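Local coordinates for GrpB family protein (Enterococcus faecalis, PDB 2NRK) that is of unknown function but belongs to the GrpB (UPF0157) family, a family grouped with the nucleotidyltransferases, at residues A[71-75]-A[76-80]; A[20-23]-A[24-27]; A[12-15]-A[16-19]. All coordinates share one frame; numbering follows the deposited sequence. Where two conformers were deposited one is given.

Interaction 1: A[71-75]-A[76-80]; sequences WEFER and IGYEY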
loop_
_atom_site.group_PDB
_atom_site.type_symbol
_atom_site.label_atom_id
_atom_site.label_comp_id
_atom_site.label_asym_id
_atom_site.label_seq_id
_atom_site.Cartn_x
_atom_site.Cartn_y
_atom_site.Cartn_z
ATOM N N TRP A 71 -10.786 -17.018 21.837
ATOM C CA TRP A 71 -11.604 -18.205 22.160
ATOM C C TRP A 71 -12.833 -18.340 21.240
ATOM O O TRP A 71 -13.346 -19.449 21.041
ATOM C CB TRP A 71 -11.935 -18.224 23.667
ATOM C CG TRP A 71 -10.628 -18.172 24.382
ATOM C CD1 TRP A 71 -9.784 -19.218 24.624
ATOM C CD2 TRP A 71 -9.926 -16.985 24.782
ATOM N NE1 TRP A 71 -8.604 -18.752 25.182
ATOM C CE2 TRP A 71 -8.677 -17.388 25.289
ATOM C CE3 TRP A 71 -10.248 -15.620 24.773
ATOM C CZ2 TRP A 71 -7.750 -16.474 25.808
ATOM C CZ3 TRP A 71 -9.305 -14.700 25.274
ATOM C CH2 TRP A 71 -8.078 -15.150 25.779
ATOM N N GLU A 72 -13.282 -17.219 20.669
ATOM C CA GLU A 72 -14.311 -17.270 19.631
ATOM C C GLU A 72 -13.740 -17.959 18.388
ATOM O O GLU A 72 -14.404 -18.773 17.749
ATOM C CB GLU A 72 -14.796 -15.858 19.264
ATOM C CG GLU A 72 -15.604 -15.172 20.327
ATOM C CD GLU A 72 -16.976 -15.776 20.541
ATOM O OE1 GLU A 72 -17.411 -16.673 19.758
ATOM O OE2 GLU A 72 -17.626 -15.343 21.526
ATOM N N PHE A 73 -12.505 -17.621 18.016
ATOM C CA PHE A 73 -11.895 -18.300 16.887
ATOM C C PHE A 73 -11.660 -19.785 17.161
ATOM O O PHE A 73 -11.876 -20.624 16.284
ATOM C CB PHE A 73 -10.581 -17.651 16.520
ATOM C CG PHE A 73 -10.731 -16.279 15.939
ATOM C CD1 PHE A 73 -11.507 -16.067 14.774
ATOM C CD2 PHE A 73 -10.066 -15.205 16.521
ATOM C CE1 PHE A 73 -11.620 -14.769 14.235
ATOM C CE2 PHE A 73 -10.175 -13.898 15.977
ATOM C CZ PHE A 73 -10.955 -13.698 14.840
ATOM N N GLU A 74 -11.231 -20.112 18.382
ATOM C CA GLU A 74 -11.071 -21.527 18.757
ATOM C C GLU A 74 -12.402 -22.273 18.628
ATOM O O GLU A 74 -12.426 -23.437 18.227
ATOM C CB GLU A 74 -10.498 -21.664 20.173
ATOM C CG GLU A 74 -9.058 -21.127 20.282
ATOM C CD GLU A 74 -8.431 -21.378 21.655
ATOM O OE1 GLU A 74 -9.143 -21.881 22.544
ATOM O OE2 GLU A 74 -7.226 -21.074 21.807
ATOM N N ARG A 75 -13.492 -21.601 18.991
ATOM C CA ARG A 75 -14.829 -22.210 18.972
ATOM C C ARG A 75 -15.199 -22.664 17.551
ATOM O O ARG A 75 -15.871 -23.700 17.389
ATOM C CB ARG A 75 -15.881 -21.233 19.501
ATOM C CG ARG A 75 -17.241 -21.877 19.752
ATOM C CD ARG A 75 -18.299 -20.818 20.044
ATOM N NE ARG A 75 -18.660 -20.099 18.828
ATOM C CZ ARG A 75 -19.447 -20.602 17.873
ATOM N NH1 ARG A 75 -19.718 -19.885 16.802
ATOM N NH2 ARG A 75 -19.974 -21.824 17.997
ATOM N N ILE A 76 -14.759 -21.918 16.536
ATOM C CA ILE A 76 -15.009 -22.325 15.141
ATOM C C ILE A 76 -13.835 -23.104 14.513
ATOM O O ILE A 76 -13.714 -23.222 13.281
ATOM C CB ILE A 76 -15.528 -21.153 14.259
ATOM C CG1 ILE A 76 -14.475 -20.056 14.094
ATOM C CG2 ILE A 76 -16.828 -20.584 14.869
ATOM C CD1 ILE A 76 -14.758 -19.099 12.857
ATOM N N GLY A 77 -12.940 -23.594 15.368
ATOM C CA GLY A 77 -11.967 -24.586 14.938
ATOM C C GLY A 77 -10.541 -24.128 14.741
ATOM O O GLY A 77 -9.713 -24.926 14.346
ATOM N N TYR A 78 -10.272 -22.848 14.957
ATOM C CA TYR A 78 -8.924 -22.318 14.781
ATOM C C TYR A 78 -7.992 -22.571 15.955
ATOM O O TYR A 78 -8.411 -22.544 17.128
ATOM C CB TYR A 78 -8.969 -20.806 14.502
ATOM C CG TYR A 78 -9.486 -20.490 13.119
ATOM C CD1 TYR A 78 -8.660 -20.666 11.991
ATOM C CD2 TYR A 78 -10.802 -20.066 12.935
ATOM C CE1 TYR A 78 -9.133 -20.379 10.700
ATOM C CE2 TYR A 78 -11.288 -19.799 11.642
ATOM C CZ TYR A 78 -10.426 -19.944 10.549
ATOM O OH TYR A 78 -10.880 -19.711 9.250
ATOM N N GLU A 79 -6.724 -22.827 15.626
ATOM C CA GLU A 79 -5.640 -22.605 16.543
ATOM C C GLU A 79 -5.223 -21.140 16.410
ATOM O O GLU A 79 -4.949 -20.649 15.301
ATOM C CB GLU A 79 -4.419 -23.462 16.166
ATOM C CG GLU A 79 -4.425 -24.892 16.510
ATOM C CD GLU A 79 -3.032 -25.477 16.187
ATOM O OE1 GLU A 79 -2.794 -25.804 15.005
ATOM O OE2 GLU A 79 -2.189 -25.538 17.097
ATOM N N TYR A 80 -5.192 -20.456 17.543
ATOM C CA TYR A 80 -4.884 -19.040 17.607
ATOM C C TYR A 80 -3.385 -18.889 17.839
ATOM O O TYR A 80 -2.903 -19.124 18.949
ATOM C CB TYR A 80 -5.672 -18.399 18.745
ATOM C CG TYR A 80 -5.611 -16.892 18.718
ATOM C CD1 TYR A 80 -6.513 -16.160 17.935
ATOM C CD2 TYR A 80 -4.678 -16.198 19.488
ATOM C CE1 TYR A 80 -6.481 -14.787 17.902
ATOM C CE2 TYR A 80 -4.627 -14.788 19.458
ATOM C CZ TYR A 80 -5.526 -14.111 18.641
ATOM O OH TYR A 80 -5.481 -12.743 18.607
HETATM O O HOH W 1 -5.490 -21.898 20.024
#

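Interaction 2: A[20-23]-A[24-27]; sequences EEEA and QALK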
loop_
_atom_site.group_PDB
_atom_site.type_symbol
_atom_site.label_atom_id
_atom_site.label_comp_id
_atom_site.label_asym_id
_atom_site.label_seq_id
_atom_site.Cartn_x
_atom_site.Cartn_y
_atom_site.Cartn_z
ATOM N N GLU A 20 -15.496 -17.395 0.466
ATOM C CA GLU A 20 -16.594 -16.490 0.796
ATOM C C GLU A 20 -17.388 -16.950 2.034
ATOM O O GLU A 20 -17.758 -16.128 2.865
ATOM C CB GLU A 20 -17.438 -16.262 -0.446
ATOM C CG GLU A 20 -16.589 -15.401 -1.403
ATOM C CD GLU A 20 -17.370 -14.833 -2.521
ATOM O OE1 GLU A 20 -18.538 -15.223 -2.652
ATOM O OE2 GLU A 20 -16.808 -14.046 -3.307
ATOM N N GLU A 21 -17.572 -18.252 2.182
ATOM C CA GLU A 21 -18.319 -18.811 3.307
ATOM C C GLU A 21 -17.574 -18.491 4.614
ATOM O O GLU A 21 -18.158 -18.033 5.612
ATOM C CB GLU A 21 -18.384 -20.310 3.139
ATOM C CG GLU A 21 -19.222 -21.039 4.156
ATOM C CD GLU A 21 -19.730 -22.384 3.611
ATOM O OE1 GLU A 21 -20.115 -22.459 2.407
ATOM O OE2 GLU A 21 -19.752 -23.362 4.391
ATOM N N GLU A 22 -16.280 -18.792 4.616
ATOM C CA GLU A 22 -15.537 -18.587 5.842
ATOM C C GLU A 22 -15.315 -17.098 6.090
ATOM O O GLU A 22 -15.224 -16.659 7.244
ATOM C CB GLU A 22 -14.208 -19.371 5.804
ATOM C CG GLU A 22 -13.409 -19.328 7.130
ATOM C CD GLU A 22 -14.061 -20.153 8.266
ATOM O OE1 GLU A 22 -15.210 -20.657 8.111
ATOM O OE2 GLU A 22 -13.401 -20.310 9.329
ATOM N N ALA A 23 -15.183 -16.307 5.024
ATOM C CA ALA A 23 -14.987 -14.875 5.230
ATOM C C ALA A 23 -16.180 -14.298 6.034
ATOM O O ALA A 23 -15.999 -13.466 6.932
ATOM C CB ALA A 23 -14.803 -14.122 3.902
ATOM N N GLN A 24 -17.393 -14.756 5.735
ATOM C CA GLN A 24 -18.588 -14.295 6.444
ATOM C C GLN A 24 -18.502 -14.703 7.925
ATOM O O GLN A 24 -18.809 -13.912 8.829
ATOM C CB GLN A 24 -19.838 -14.903 5.790
ATOM C CG GLN A 24 -21.122 -14.071 5.890
ATOM C CD GLN A 24 -22.291 -14.738 5.176
ATOM O OE1 GLN A 24 -22.513 -15.940 5.325
ATOM N NE2 GLN A 24 -23.035 -13.964 4.388
ATOM N N ALA A 25 -18.092 -15.945 8.159
ATOM C CA ALA A 25 -17.947 -16.469 9.522
ATOM C C ALA A 25 -16.958 -15.606 10.305
ATOM O O ALA A 25 -17.230 -15.238 11.462
ATOM C CB ALA A 25 -17.510 -17.937 9.491
ATOM N N LEU A 26 -15.817 -15.276 9.686
ATOM C CA LEU A 26 -14.809 -14.418 10.313
ATOM C C LEU A 26 -15.339 -13.018 10.638
ATOM O O LEU A 26 -15.123 -12.502 11.744
ATOM C CB LEU A 26 -13.546 -14.317 9.438
ATOM C CG LEU A 26 -12.819 -15.654 9.281
ATOM C CD1 LEU A 26 -11.721 -15.489 8.206
ATOM C CD2 LEU A 26 -12.217 -16.080 10.608
ATOM N N LYS A 27 -16.059 -12.417 9.689
ATOM C CA LYS A 27 -16.650 -11.099 9.916
ATOM C C LYS A 27 -17.649 -11.097 11.068
ATOM O O LYS A 27 -17.765 -10.096 11.782
ATOM C CB LYS A 27 -17.339 -10.614 8.653
ATOM C CG LYS A 27 -16.375 -10.213 7.560
ATOM C CD LYS A 27 -17.096 -9.990 6.232
ATOM C CE LYS A 27 -16.106 -10.017 5.072
ATOM N NZ LYS A 27 -16.789 -9.657 3.779
HETATM O O HOH W 2 -20.615 -18.502 6.553
#

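Interaction 3: A[12-15]-A[16-19]; sequences QPAW and VEQF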
loop_
_atom_site.group_PDB
_atom_site.type_symbol
_atom_site.label_atom_id
_atom_site.label_comp_id
_atom_site.label_asym_id
_atom_site.label_seq_id
_atom_site.Cartn_x
_atom_site.Cartn_y
_atom_site.Cartn_z
ATOM N N GLN A 12 -9.143 -25.395 -8.072
ATOM C CA GLN A 12 -10.534 -25.767 -7.791
ATOM C C GLN A 12 -11.415 -24.508 -7.712
ATOM O O GLN A 12 -11.256 -23.711 -6.791
ATOM C CB GLN A 12 -10.622 -26.554 -6.481
ATOM C CG GLN A 12 -9.807 -27.852 -6.467
ATOM C CD GLN A 12 -9.840 -28.551 -5.113
ATOM O OE1 GLN A 12 -10.898 -28.652 -4.487
ATOM N NE2 GLN A 12 -8.683 -29.058 -4.660
ATOM N N PRO A 13 -12.348 -24.321 -8.676
ATOM C CA PRO A 13 -13.210 -23.137 -8.597
ATOM C C PRO A 13 -13.940 -23.028 -7.271
ATOM O O PRO A 13 -14.281 -21.909 -6.863
ATOM C CB PRO A 13 -14.240 -23.352 -9.733
ATOM C CG PRO A 13 -13.585 -24.261 -10.690
ATOM C CD PRO A 13 -12.628 -25.133 -9.880
ATOM N N ALA A 14 -14.157 -24.166 -6.600
ATOM C CA ALA A 14 -14.830 -24.202 -5.311
ATOM C C ALA A 14 -14.072 -23.456 -4.216
ATOM O O ALA A 14 -14.676 -23.096 -3.194
ATOM C CB ALA A 14 -15.068 -25.640 -4.864
ATOM N N TRP A 15 -12.766 -23.239 -4.410
ATOM C CA TRP A 15 -12.000 -22.492 -3.419
ATOM C C TRP A 15 -12.604 -21.102 -3.183
ATOM O O TRP A 15 -12.508 -20.547 -2.085
ATOM C CB TRP A 15 -10.546 -22.359 -3.891
ATOM C CG TRP A 15 -9.800 -23.674 -3.820
ATOM C CD1 TRP A 15 -10.081 -24.749 -3.022
ATOM C CD2 TRP A 15 -8.613 -24.005 -4.546
ATOM N NE1 TRP A 15 -9.145 -25.760 -3.239
ATOM C CE2 TRP A 15 -8.220 -25.310 -4.146
ATOM C CE3 TRP A 15 -7.822 -23.307 -5.471
ATOM C CZ2 TRP A 15 -7.102 -25.967 -4.701
ATOM C CZ3 TRP A 15 -6.691 -23.948 -6.007
ATOM C CH2 TRP A 15 -6.349 -25.267 -5.617
ATOM N N VAL A 16 -13.202 -20.536 -4.229
ATOM C CA VAL A 16 -13.846 -19.221 -4.103
ATOM C C VAL A 16 -15.058 -19.289 -3.147
ATOM O O VAL A 16 -15.251 -18.381 -2.332
ATOM C CB VAL A 16 -14.238 -18.648 -5.482
ATOM C CG1 VAL A 16 -14.858 -17.258 -5.309
ATOM C CG2 VAL A 16 -12.956 -18.549 -6.376
ATOM N N GLU A 17 -15.848 -20.359 -3.281
ATOM C CA GLU A 17 -17.005 -20.631 -2.407
ATOM C C GLU A 17 -16.528 -20.746 -0.972
ATOM O O GLU A 17 -17.072 -20.103 -0.070
ATOM C CB GLU A 17 -17.702 -21.953 -2.784
ATOM C CG GLU A 17 -17.925 -22.148 -4.266
ATOM C CD GLU A 17 -18.585 -23.469 -4.642
ATOM O OE1 GLU A 17 -18.944 -24.265 -3.742
ATOM O OE2 GLU A 17 -18.738 -23.699 -5.861
ATOM N N GLN A 18 -15.501 -21.578 -0.786
ATOM C CA GLN A 18 -14.902 -21.839 0.518
ATOM C C GLN A 18 -14.408 -20.548 1.149
ATOM O O GLN A 18 -14.631 -20.325 2.344
ATOM C CB GLN A 18 -13.756 -22.849 0.388
ATOM C CG GLN A 18 -14.291 -24.223 -0.000
ATOM C CD GLN A 18 -13.210 -25.173 -0.489
ATOM O OE1 GLN A 18 -13.476 -26.036 -1.336
ATOM N NE2 GLN A 18 -12.004 -25.026 0.029
ATOM N N PHE A 19 -13.748 -19.703 0.355
ATOM C CA PHE A 19 -13.298 -18.425 0.843
ATOM C C PHE A 19 -14.493 -17.573 1.325
ATOM O O PHE A 19 -14.494 -17.073 2.426
ATOM C CB PHE A 19 -12.508 -17.641 -0.214
ATOM C CG PHE A 19 -12.379 -16.181 0.147
ATOM C CD1 PHE A 19 -11.473 -15.789 1.105
ATOM C CD2 PHE A 19 -13.239 -15.223 -0.391
ATOM C CE1 PHE A 19 -11.379 -14.451 1.519
ATOM C CE2 PHE A 19 -13.139 -13.866 0.037
ATOM C CZ PHE A 19 -12.229 -13.497 0.978
#

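Interaction 1: A[71-75]-A[76-80]
Paired backbone bonds of a Schellman motif end helix 70-75: Tyr78 N to Phe73 O at 3.0 Å (156° at the hydrogen) and Gly77 N to Glu74 O at 2.9 Å. Gly77 sits at positive phi (105°) as the C-prime residue. Its N-H comes to Glu74 O from above the carbonyl plane, while that of Tyr78 is only tilted from the plane of its acceptor. Ile76 N makes two weak bonds, to Glu72 O and Phe73 O. The CA-H of Glu74 points at Tyr78 O, with Glu74 CA 3.3 Å from that oxygen. On the buried side the Phe73 ring meets the rim of Tyr80, Phe73 CD2 lying 3.9 Å from Tyr80 CE1. Tyr78 presents its ring edge to the Phe73 carbonyl oxygen. Ile76 CG2 lies over one face of the Arg75 guanidinium, 3.5 Å from Arg75 NH1; the bend at chi3 (73°) folds the arginine back to it. Water 1 joins Glu74 OE2 to Tyr80 N, donating to the carboxylate and accepting from the amide. Farther out, Gln70 also bonds Glu74 OE2, Asp67 holds the Tyr80 hydroxyl, and Leu92 of strand 89-94 packs on Phe73, Tyr78 and Tyr80. The Phe73 and Glu74 carbonyls are thus satisfied by amides of the turn, and a water carries the link from the helix's last turn to the amide of Tyr80 in strand 79-80.

Interaction 2: A[20-23]-A[24-27]
Four successive i to i+4 bonds run through the middle of helix 14-30, an amphipathic helix packed on the mixed sheet, beginning with Gln24 N to Glu20 O at 3.2 Å. Next, Glu21 O has two donors: the N-H of Ala25, and water 2, which approaches to 2.7 Å. The same water's link to Gln24 OE1 is weak and doubtful, since it belongs to one of two conformers of that side chain on the exposed side of the helix. Glu22 lies on the other side. Its O accepts from Leu26 N at 2.9 Å, nearly along the C=O axis, and Leu26 CG rests 3.3 Å from Glu22 O. The carboxylate is turned by a bend at chi2 (71°), which leaves Glu22 OE1 3.8 Å from Ala25 CB while OE2 takes the hydroxyl of Tyr78 and a salt bridge from Lys94. Two partners on one oxygen would hold the carboxylate's rotation. Phe56 of strand 54-60 packs on both Glu22 and Leu26, and Val103 of strand 101-107 on Leu26. Ala23 is buried against Val37 of strand 34-40, which Lys27 touches too. The Lys27 chain, extended beyond CG, starts alongside the Ala23 carbonyl, with CB, CG and CD all passing close to its oxygen. Ala23 O is bonded by Lys27 N at 3.0 Å and approached by Lys27 CG at 3.3 Å.

Interaction 3: A[12-15]-A[16-19]
Gln18 brings its amide to the edge of the Trp15 indole in the first turns of helix 14-30, where both i to i+3 and i to i+4 backbone bonds occur. Of the first kind are Trp15 N to Gln12 O and Val16 N to Pro13 O, the latter 3.2 Å long with the donor above the carbonyl plane. Of the second are Gln18 N to Ala14 O at 3.0 Å, almost straight at the hydrogen (170°), and Phe19 N to Trp15 O at 2.9 Å. The packed side belongs to Trp15 and Phe19. Gln12 CB lies 3.5 Å above one face of the Trp15 indole, offset toward its rim; Tyr11 meets the indole with ring planes nearly perpendicular, and Thr43 and Pro52 also touch it. Phe19 has CG opposite the backbone N (chi1 164°), which carries its ring away from the first turn to stack on His39 and meet Phe56; its CB stays beside Trp15 O. Both aromatics touch Ile54 of strand 54-60. Toward solvent the contacts are lighter. Val16 sets CG2 near Pro13 O, and the exposed Glu17, in one of its two conformers, lays its extended chain beside Ala14, a contact that is tentative for that reason. Gln18 lies between the packed and exposed regions: its CG passes 3.4 Å from Ala14 O, and its side chain also touches Ile54. Its amide plane stands 80° from the indole plane, and Gln18 NE2 comes to the edge of the ring, near the ring plane, 3.6 Å from Trp15 CD1.

How the interactions relate
From the N terminus, interaction 3 opens helix 14-30 and interaction 2 continues it directly, their centres about 12 Å apart; both are local turns of one helix and close no long loop. The chain then forms strands 34-40 and 54-60 before interaction 1 ends helix 70-75 and turns into edge strand 79-80. All three run in series, with none nested or crossed. Interactions 1 and 2 nevertheless meet in space, through the Tyr78 hydroxyl at Glu22 and the packing of Phe73 and Tyr78 on Leu26. Interactions 1 and 3 stay about 8 Å apart at their nearest atoms; interaction 2, on the same helix as 3, is the one that meets interaction 1.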